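Local atomic coordinates of type III Pentaketide Synthase (Neurospora crassa, PDB entry 3EUO), a protein that probably catalyses acyl transfer as a type III polyketide synthase of the chalcone and stilbene synthase family, building pentaketides. Residues 225-233 with 272-281; 355-363 with 371-379. All coordinates share one frame; numbering follows the deposited sequence.

Interaction 1 of 2, residues 225-233 with 272-281; sequences DLLGWENRV and DLLSSLQDQL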
# COMPACT_ATOMS: atom_id res chain seq x y z
N ASP A 225 14.10 -3.90 21.51
CA ASP A 225 12.92 -4.76 21.59
C ASP A 225 11.67 -3.89 21.39
O ASP A 225 11.59 -2.79 21.93
CB ASP A 225 12.85 -5.46 22.95
CG ASP A 225 14.03 -6.37 23.19
OD1 ASP A 225 14.30 -7.25 22.35
OD2 ASP A 225 14.70 -6.21 24.24
N LEU A 226 10.72 -4.37 20.59
CA LEU A 226 9.49 -3.63 20.36
C LEU A 226 8.43 -4.12 21.35
O LEU A 226 8.02 -5.27 21.30
CB LEU A 226 9.02 -3.78 18.91
CG LEU A 226 7.68 -3.15 18.49
CD1 LEU A 226 7.60 -1.66 18.83
CD2 LEU A 226 7.44 -3.38 16.99
N LEU A 227 8.00 -3.23 22.25
CA LEU A 227 7.14 -3.65 23.36
C LEU A 227 5.67 -3.37 23.15
O LEU A 227 4.80 -4.09 23.64
CB LEU A 227 7.60 -3.00 24.67
CG LEU A 227 9.04 -3.27 25.12
CD1 LEU A 227 9.32 -2.56 26.44
CD2 LEU A 227 9.33 -4.76 25.23
N GLY A 228 5.38 -2.30 22.43
CA GLY A 228 4.00 -1.91 22.22
C GLY A 228 3.89 -0.75 21.27
O GLY A 228 4.90 -0.15 20.87
N TRP A 229 2.65 -0.42 20.92
CA TRP A 229 2.40 0.60 19.92
C TRP A 229 1.00 1.14 20.07
O TRP A 229 0.11 0.45 20.60
CB TRP A 229 2.61 0.04 18.50
CG TRP A 229 1.91 -1.27 18.26
CD1 TRP A 229 0.63 -1.44 17.84
CD2 TRP A 229 2.47 -2.58 18.42
NE1 TRP A 229 0.35 -2.79 17.72
CE2 TRP A 229 1.46 -3.50 18.08
CE3 TRP A 229 3.73 -3.05 18.83
CZ2 TRP A 229 1.67 -4.89 18.14
CZ3 TRP A 229 3.93 -4.44 18.89
CH2 TRP A 229 2.90 -5.34 18.54
N GLU A 230 0.82 2.38 19.64
CA GLU A 230 -0.48 3.03 19.56
C GLU A 230 -0.63 3.71 18.21
O GLU A 230 0.33 4.26 17.67
CB GLU A 230 -0.64 4.10 20.66
CG GLU A 230 -0.73 3.55 22.07
CD GLU A 230 -1.97 2.72 22.33
OE1 GLU A 230 -3.07 3.09 21.86
OE2 GLU A 230 -1.85 1.68 23.02
N ASN A 231 -1.84 3.66 17.67
CA ASN A 231 -2.17 4.38 16.46
C ASN A 231 -3.54 5.03 16.62
O ASN A 231 -4.46 4.40 17.14
CB ASN A 231 -2.10 3.46 15.23
CG ASN A 231 -3.14 2.36 15.27
OD1 ASN A 231 -3.05 1.43 16.06
ND2 ASN A 231 -4.14 2.46 14.40
N ARG A 232 -3.66 6.28 16.19
CA ARG A 232 -4.92 7.02 16.30
C ARG A 232 -5.07 7.89 15.07
O ARG A 232 -4.08 8.32 14.49
CB ARG A 232 -4.91 7.96 17.51
CG ARG A 232 -4.98 7.29 18.88
CD ARG A 232 -6.36 7.48 19.53
NE ARG A 232 -6.48 6.72 20.77
CZ ARG A 232 -7.64 6.34 21.33
NH1 ARG A 232 -8.80 6.63 20.76
NH2 ARG A 232 -7.63 5.65 22.47
N VAL A 233 -6.32 8.18 14.70
CA VAL A 233 -6.61 9.20 13.70
C VAL A 233 -7.25 10.40 14.41
O VAL A 233 -8.20 10.23 15.17
CB VAL A 233 -7.55 8.67 12.60
CG1 VAL A 233 -7.96 9.78 11.65
CG2 VAL A 233 -6.87 7.55 11.83
N ASP A 272 -1.99 6.48 26.77
CA ASP A 272 -2.54 5.19 26.36
C ASP A 272 -1.45 4.16 26.09
O ASP A 272 -1.57 3.00 26.50
CB ASP A 272 -3.44 5.36 25.14
CG ASP A 272 -4.80 5.94 25.50
OD1 ASP A 272 -5.18 5.88 26.70
OD2 ASP A 272 -5.49 6.44 24.60
N LEU A 273 -0.38 4.59 25.42
CA LEU A 273 0.79 3.75 25.18
C LEU A 273 1.39 3.26 26.50
O LEU A 273 1.63 2.06 26.68
CB LEU A 273 1.85 4.52 24.39
CG LEU A 273 3.19 3.82 24.13
CD1 LEU A 273 3.02 2.71 23.11
CD2 LEU A 273 4.25 4.81 23.66
N LEU A 274 1.62 4.19 27.41
CA LEU A 274 2.28 3.88 28.67
C LEU A 274 1.41 2.99 29.56
O LEU A 274 1.92 2.04 30.16
CB LEU A 274 2.68 5.16 29.40
CG LEU A 274 3.50 5.05 30.68
CD1 LEU A 274 4.85 4.39 30.42
CD2 LEU A 274 3.70 6.43 31.27
N SER A 275 0.11 3.27 29.64
CA SER A 275 -0.77 2.48 30.51
C SER A 275 -0.93 1.03 30.04
O SER A 275 -1.09 0.13 30.87
CB SER A 275 -2.14 3.15 30.67
OG SER A 275 -2.88 3.13 29.47
N SER A 276 -0.84 0.80 28.73
CA SER A 276 -0.92 -0.55 28.18
C SER A 276 0.26 -1.43 28.61
O SER A 276 0.13 -2.65 28.69
CB SER A 276 -1.04 -0.53 26.65
OG SER A 276 0.16 -0.09 26.02
N LEU A 277 1.40 -0.81 28.89
CA LEU A 277 2.60 -1.58 29.24
C LEU A 277 3.32 -1.10 30.51
O LEU A 277 4.47 -1.48 30.74
CB LEU A 277 3.56 -1.65 28.04
CG LEU A 277 3.81 -0.38 27.23
CD1 LEU A 277 4.57 0.67 28.06
CD2 LEU A 277 4.55 -0.69 25.94
N GLN A 278 2.65 -0.30 31.33
CA GLN A 278 3.28 0.27 32.53
C GLN A 278 3.79 -0.78 33.52
O GLN A 278 4.79 -0.55 34.19
CB GLN A 278 2.35 1.27 33.24
CG GLN A 278 0.98 0.73 33.62
CD GLN A 278 0.13 1.76 34.36
OE1 GLN A 278 0.37 2.96 34.26
NE2 GLN A 278 -0.85 1.29 35.10
N ASP A 279 3.09 -1.91 33.59
CA ASP A 279 3.49 -3.02 34.47
C ASP A 279 4.80 -3.68 34.03
O ASP A 279 5.49 -4.30 34.84
CB ASP A 279 2.36 -4.06 34.56
CG ASP A 279 1.11 -3.51 35.24
OD1 ASP A 279 1.18 -2.48 35.94
OD2 ASP A 279 0.03 -4.13 35.07
N GLN A 280 5.14 -3.54 32.75
CA GLN A 280 6.39 -4.08 32.21
C GLN A 280 7.58 -3.15 32.48
O GLN A 280 8.73 -3.57 32.37
CB GLN A 280 6.27 -4.33 30.70
CG GLN A 280 5.18 -5.31 30.30
CD GLN A 280 4.89 -5.30 28.81
OE1 GLN A 280 5.81 -5.32 27.98
NE2 GLN A 280 3.61 -5.27 28.46
N LEU A 281 7.29 -1.90 32.81
CA LEU A 281 8.33 -0.88 32.98
C LEU A 281 8.74 -0.68 34.44
O LEU A 281 7.88 -0.69 35.33
CB LEU A 281 7.89 0.45 32.37
CG LEU A 281 7.43 0.50 30.91
CD1 LEU A 281 7.34 1.94 30.45
CD2 LEU A 281 8.35 -0.29 29.98
O HOH W 1 5.48 -5.99 25.38
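The Arg232 guanidinium and the Asp272 carboxylate meet obliquely, their planes 33° apart, and NH2 of Arg232 reaches OD2 of Asp272 at 3.1 Å in a salt bridge whose hydrogen bond is weak. The Glu230 carboxylate lies beside them, turned 57° from that of Asp272. This is helix-on-sheet packing in the thiolase-like fold: helix residues 272-277 run obliquely antiparallel over strand 225-233, the segment axes 8.1 Å apart at closest approach. Both strand side chains have stronger polar partners on the second subunit, where Arg232 pairs with Asp131 and Glu230 with Arg132. Arg232, together with Arg132 of the second subunit, probably offsets the like charges of Glu230 and Asp272, whose OE1 and OD2 are 5.0 Å apart.

Below its carboxylate, Glu230 packs by its methylene: CG comes within 3.5 Å of Leu273 CA, with the chain bent at chi2. With chi1 at 176°, Leu273 swings CG away from its own N and brings CD1 against the Trp229 backbone, 3.8 Å from Trp229 N. At Gly228 the strand has no side chain, and Leu277 CD2 settles over the backbone there, also touching Leu227 CB. At the Gln280 end, which is exposed, one water donates to both Leu227 O and Gln280 OE1, at 2.7 Å from each.

Interaction 2 of 2, residues 355-363 with 371-379; sequences KVKEYVVGC and VEMCMLKRR
Tyr359 and Lys377 lie side by side and point the same way, the lysine chain running along the ring until its CE reaches Tyr359 OH at 3.3 Å. Next along this face come Val361, Met375, Met373 and Cys363, which pack closely: Met375 is bent at chi2 and chi3 (69° and 79°), bringing CE to 4.0 Å from Val361 CG2, while the extended Met373 carries its CE to Cys363 SG. Leu277 of helix 258-277 touches Met375. The backbones form an antiparallel beta hairpin, with Val360 and Leu376 as one hydrogen-bonded pair, bonded in both directions, and Gly362 and Cys374 as the next. Cys374 SG lies against Gly362 CA on the other face, at 3.8 Å.

The backbone bond from Arg378 N to Glu358 O, 2.6 Å, persists beyond the strand pairs, but the side chains there are looser and water-bridged. Glu358 OE2 and Lys377 NZ make only a long salt bridge of 3.8 Å, and a water joins both to Arg378 O. Arg378, extended as far as NE, salt-bridges Asp348 through NH2; Val356 CG1 sits over one face of its guanidinium, offset toward the rim, and a second water links NH1 to Lys357 O.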
# COMPACT_ATOMS: atom_id res chain seq x y z
N LYS A 355 22.32 10.34 31.13
CA LYS A 355 21.63 9.06 31.22
C LYS A 355 21.02 8.63 29.89
O LYS A 355 19.98 9.16 29.46
CB LYS A 355 20.59 9.06 32.35
CG LYS A 355 21.19 8.69 33.72
CD LYS A 355 21.99 7.37 33.62
CE LYS A 355 22.95 7.18 34.79
NZ LYS A 355 23.97 6.13 34.46
N VAL A 356 21.71 7.70 29.23
CA VAL A 356 21.18 7.05 28.04
C VAL A 356 20.06 6.13 28.49
O VAL A 356 20.28 5.23 29.30
CB VAL A 356 22.27 6.23 27.30
CG1 VAL A 356 21.68 5.52 26.09
CG2 VAL A 356 23.42 7.13 26.88
N LYS A 357 18.87 6.37 27.96
CA LYS A 357 17.67 5.68 28.44
C LYS A 357 17.50 4.28 27.85
O LYS A 357 17.85 4.03 26.69
CB LYS A 357 16.42 6.53 28.18
CG LYS A 357 16.49 7.94 28.78
CD LYS A 357 16.92 7.94 30.26
CE LYS A 357 16.75 9.31 30.90
NZ LYS A 357 17.57 10.36 30.24
N GLU A 358 16.97 3.39 28.67
CA GLU A 358 16.72 2.00 28.30
C GLU A 358 15.43 1.86 27.50
O GLU A 358 15.20 0.84 26.85
CB GLU A 358 16.64 1.16 29.57
CG GLU A 358 16.96 -0.30 29.38
CD GLU A 358 17.58 -0.93 30.62
OE1 GLU A 358 17.96 -0.20 31.56
OE2 GLU A 358 17.70 -2.17 30.64
N TYR A 359 14.59 2.89 27.56
CA TYR A 359 13.29 2.86 26.90
C TYR A 359 13.10 4.09 26.04
O TYR A 359 13.40 5.22 26.46
CB TYR A 359 12.16 2.72 27.92
CG TYR A 359 12.20 1.41 28.68
CD1 TYR A 359 11.50 0.29 28.21
CD2 TYR A 359 12.95 1.28 29.85
CE1 TYR A 359 11.55 -0.92 28.90
CE2 TYR A 359 13.01 0.07 30.53
CZ TYR A 359 12.30 -1.02 30.06
OH TYR A 359 12.36 -2.21 30.74
N VAL A 360 12.59 3.87 24.83
CA VAL A 360 12.53 4.89 23.80
C VAL A 360 11.11 4.97 23.27
O VAL A 360 10.51 3.96 22.90
CB VAL A 360 13.51 4.58 22.63
CG1 VAL A 360 13.55 5.71 21.62
CG2 VAL A 360 14.91 4.30 23.17
N VAL A 361 10.56 6.18 23.24
CA VAL A 361 9.25 6.39 22.66
C VAL A 361 9.44 6.86 21.23
O VAL A 361 10.15 7.85 20.99
CB VAL A 361 8.43 7.43 23.48
CG1 VAL A 361 7.09 7.69 22.82
CG2 VAL A 361 8.23 6.94 24.91
N GLY A 362 8.84 6.15 20.28
CA GLY A 362 8.86 6.56 18.88
C GLY A 362 7.55 7.26 18.56
O GLY A 362 6.51 6.84 19.04
N CYS A 363 7.62 8.33 17.78
CA CYS A 363 6.41 9.09 17.44
C CYS A 363 6.53 9.72 16.05
O CYS A 363 7.59 10.23 15.67
CB CYS A 363 6.14 10.16 18.49
SG CYS A 363 4.59 11.05 18.27
N VAL A 371 -1.62 9.46 13.78
CA VAL A 371 -0.59 9.50 14.81
C VAL A 371 -0.10 8.08 15.08
O VAL A 371 -0.91 7.17 15.26
CB VAL A 371 -1.13 10.10 16.13
CG1 VAL A 371 -0.01 10.18 17.17
CG2 VAL A 371 -1.76 11.47 15.90
N GLU A 372 1.22 7.90 15.12
CA GLU A 372 1.83 6.62 15.41
C GLU A 372 2.80 6.79 16.58
O GLU A 372 3.60 7.72 16.59
CB GLU A 372 2.62 6.10 14.20
CG GLU A 372 1.79 5.83 12.95
CD GLU A 372 0.98 4.53 12.99
OE1 GLU A 372 1.24 3.65 13.84
OE2 GLU A 372 0.08 4.38 12.15
N MET A 373 2.70 5.91 17.57
CA MET A 373 3.70 5.83 18.64
C MET A 373 4.11 4.39 18.86
O MET A 373 3.31 3.47 18.66
CB MET A 373 3.17 6.40 19.97
CG MET A 373 3.27 7.90 20.12
SD MET A 373 3.10 8.48 21.85
CE MET A 373 2.78 10.20 21.50
N CYS A 374 5.36 4.20 19.27
CA CYS A 374 5.82 2.88 19.68
C CYS A 374 6.70 3.00 20.92
O CYS A 374 7.30 4.06 21.18
CB CYS A 374 6.58 2.19 18.54
SG CYS A 374 8.13 2.97 18.06
N MET A 375 6.76 1.92 21.70
CA MET A 375 7.68 1.84 22.82
C MET A 375 8.75 0.80 22.51
O MET A 375 8.43 -0.36 22.25
CB MET A 375 6.94 1.47 24.11
CG MET A 375 7.86 1.43 25.34
SD MET A 375 8.49 3.04 25.89
CE MET A 375 7.04 3.64 26.75
N LEU A 376 10.01 1.23 22.55
CA LEU A 376 11.15 0.35 22.34
C LEU A 376 11.95 0.23 23.62
O LEU A 376 12.04 1.18 24.40
CB LEU A 376 12.06 0.88 21.23
CG LEU A 376 11.41 1.15 19.87
CD1 LEU A 376 12.35 1.95 18.98
CD2 LEU A 376 11.01 -0.15 19.20
N LYS A 377 12.50 -0.96 23.84
CA LYS A 377 13.48 -1.16 24.90
C LYS A 377 14.83 -1.26 24.22
O LYS A 377 15.03 -2.07 23.31
CB LYS A 377 13.16 -2.43 25.72
CG LYS A 377 14.08 -2.64 26.93
CD LYS A 377 13.62 -3.83 27.77
CE LYS A 377 14.50 -4.02 29.01
NZ LYS A 377 15.75 -4.77 28.68
N ARG A 378 15.76 -0.41 24.63
CA ARG A 378 17.08 -0.40 24.06
C ARG A 378 17.98 -1.37 24.81
O ARG A 378 18.12 -1.27 26.04
CB ARG A 378 17.65 1.02 24.08
CG ARG A 378 19.03 1.13 23.48
CD ARG A 378 19.44 2.57 23.40
NE ARG A 378 20.86 2.73 23.07
CZ ARG A 378 21.45 3.90 22.86
NH1 ARG A 378 20.75 5.03 22.96
NH2 ARG A 378 22.74 3.94 22.57
N ARG A 379 18.59 -2.30 24.08
CA ARG A 379 19.55 -3.25 24.66
C ARG A 379 20.85 -2.53 25.01
O ARG A 379 21.36 -1.72 24.23
CB ARG A 379 19.84 -4.41 23.71
CG ARG A 379 18.62 -5.20 23.24
CD ARG A 379 18.34 -6.42 24.10
NE ARG A 379 17.27 -7.24 23.52
CZ ARG A 379 17.44 -8.40 22.89
NH1 ARG A 379 18.66 -8.92 22.75
NH2 ARG A 379 16.39 -9.05 22.41
O HOH W 2 18.28 5.44 24.33
O HOH W 3 17.66 -3.07 27.89

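Following the chain from the N terminus, strand 224-233 comes first, and interaction 1 brings helix 258-277 back onto it after 38 intervening residues, twelve of them in strands. That loop is complete before interaction 2 begins, so the two are in series and neither nest nor cross. Interaction 2 closes a short hairpin connection at the C-terminal end of the chain, seven residues between its segments, four of them still strand. The strands meet in the mixed sheet, where 370-378 lies between 224-233 and 359-366; Asp225 N and Lys377 O make a probable hydrogen bond. Leu281 CD2 packs on Tyr359 CE1, extending the helix-end contact to the hairpin, and Asp225 salt-bridges the C-terminal Arg379.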